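Local coordinates for protein NADH oxidoreductase (Mesorhizobium loti, PDB 3PI7) that probably binds NADPH and acts as an NAD(P)H-dependent oxidoreductase, with a GroES-like fold joined to a nucleotide-binding Rossmann fold, at residues T152-A155 against M156-V160. Numbering follows the deposited sequence. Where two conformers were deposited one is given.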
loop_
_atom_site.group_PDB
_atom_site.type_symbol
_atom_site.label_atom_id
_atom_site.label_comp_id
_atom_site.label_asym_id
_atom_site.label_seq_id
_atom_site.Cartn_x
_atom_site.Cartn_y
_atom_site.Cartn_z
ATOM N N THR A 152 18.626 -9.021 -5.523
ATOM C CA THR A 152 17.472 -8.117 -5.493
ATOM C C THR A 152 16.910 -7.986 -6.905
ATOM O O THR A 152 15.680 -7.944 -7.064
ATOM C CB THR A 152 17.884 -6.736 -4.954
ATOM O OG1 THR A 152 18.494 -6.913 -3.686
ATOM C CG2 THR A 152 16.702 -5.773 -4.820
ATOM N N ALA A 153 17.794 -7.934 -7.925
ATOM C CA ALA A 153 17.323 -7.799 -9.309
ATOM C C ALA A 153 16.520 -9.011 -9.712
ATOM O O ALA A 153 15.480 -8.874 -10.353
ATOM C CB ALA A 153 18.483 -7.610 -10.279
ATOM N N ILE A 154 17.007 -10.196 -9.388
ATOM C CA ILE A 154 16.290 -11.414 -9.745
ATOM C C ILE A 154 14.957 -11.437 -9.035
ATOM O O ILE A 154 13.931 -11.665 -9.666
ATOM C CB ILE A 154 17.147 -12.666 -9.436
ATOM C CG1 ILE A 154 18.337 -12.711 -10.432
ATOM C CG2 ILE A 154 16.291 -13.987 -9.504
ATOM C CD1 ILE A 154 19.493 -13.671 -10.007
ATOM N N ALA A 155 14.972 -11.203 -7.721
ATOM C CA ALA A 155 13.745 -11.301 -6.953
ATOM C C ALA A 155 12.696 -10.271 -7.394
ATOM O O ALA A 155 11.532 -10.624 -7.531
ATOM C CB ALA A 155 14.056 -11.135 -5.479
HETATM N N MSE A 156 13.105 -9.028 -7.658
HETATM C CA MSE A 156 12.153 -7.996 -8.042
HETATM C C MSE A 156 11.740 -8.133 -9.501
HETATM O O MSE A 156 10.580 -7.909 -9.811
HETATM C CB MSE A 156 12.705 -6.595 -7.739
HETATM C CG MSE A 156 12.799 -6.356 -6.223
HETATM SE SE MSE A 156 12.895 -4.452 -5.716
HETATM C CE MSE A 156 14.100 -4.083 -7.073
ATOM N N PHE A 157 12.637 -8.568 -10.372
ATOM C CA PHE A 157 12.225 -8.785 -11.747
ATOM C C PHE A 157 11.200 -9.947 -11.796
ATOM O O PHE A 157 10.294 -9.900 -12.637
ATOM C CB PHE A 157 13.418 -9.008 -12.671
ATOM C CG PHE A 157 12.967 -9.119 -14.102
ATOM C CD1 PHE A 157 12.327 -8.052 -14.734
ATOM C CD2 PHE A 157 13.136 -10.304 -14.810
ATOM C CE1 PHE A 157 11.860 -8.178 -16.047
ATOM C CE2 PHE A 157 12.691 -10.413 -16.130
ATOM C CZ PHE A 157 12.036 -9.356 -16.728
ATOM N N ASP A 158 11.293 -10.938 -10.857
ATOM C CA ASP A 158 10.335 -12.046 -10.771
ATOM C C ASP A 158 8.921 -11.472 -10.511
ATOM O O ASP A 158 7.947 -11.985 -11.038
ATOM C CB ASP A 158 10.742 -13.047 -9.672
ATOM C CG ASP A 158 11.648 -14.197 -10.109
ATOM O OD1 ASP A 158 11.849 -14.370 -11.336
ATOM O OD2 ASP A 158 12.114 -14.956 -9.224
ATOM N N ILE A 159 8.829 -10.380 -9.717
ATOM C CA ILE A 159 7.529 -9.720 -9.438
ATOM C C ILE A 159 6.976 -9.167 -10.753
ATOM O O ILE A 159 5.804 -9.356 -11.065
ATOM C CB ILE A 159 7.656 -8.605 -8.381
ATOM C CG1 ILE A 159 8.146 -9.176 -7.038
ATOM C CG2 ILE A 159 6.327 -7.841 -8.225
ATOM C CD1 ILE A 159 8.693 -8.081 -6.047
ATOM N N VAL A 160 7.832 -8.480 -11.522
ATOM C CA VAL A 160 7.436 -7.928 -12.823
ATOM C C VAL A 160 6.935 -9.060 -13.735
ATOM O O VAL A 160 5.890 -8.927 -14.382
ATOM C CB VAL A 160 8.614 -7.149 -13.469
ATOM C CG1 VAL A 160 8.253 -6.685 -14.885
ATOM C CG2 VAL A 160 9.003 -5.961 -12.603
HETATM O O HOH W 1 13.851 -13.021 -12.247
#
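Thr152 and Met156, one turn apart on helix 148-163, run their side chains alongside each other in the same direction. The touching atoms are methyls: CG2 of Thr152 lies 3.8 Å from CE of Met156, a selenomethionine whose chain bends at chi3 (-43°) and so turns that methyl back toward the threonine. Chi1 of Thr152 (-55°) sets OG1 beside the backbone N, where it hydrogen-bonds the carbonyl of Val148, and leaves CG2 anti to that N, facing the neighbour. Beneath them two i to i+4 bonds are well formed: Met156 N reaches Thr152 O at 2.9 Å with an N-H...O angle of 161°, and Phe157 N binds Ala153 O, also at 2.9 Å. The next but one, from Ile159 N to Ala155 O, is weak at 3.5 Å. The ring of Phe157 is carried clear of the preceding turn and meets Phe190 edge-to-face.

On the partly exposed side the chemistry changes. Ile154 O accepts from Asp158 N at 3.0 Å and from a water at 2.9 Å. In one of the two conformers of Asp158 the same water also donates to OD1 at 2.6 Å, a bridge that may therefore be only part-time.

Around this helix, Met156 packs on Ile181 of helix 176-188 and on Leu238 of strand 236-239, in the central parallel sheet of the Rossmann fold, while Ala155 touches Trp293 of helix 290-296. The chemistry thus divides the helix: apolar Thr152-Met156 packing serves its buried side, whereas on the partly exposed side Ile154 O takes two donors, Asp158 N and a water, which the Asp158 carboxylate shares in at least one conformer.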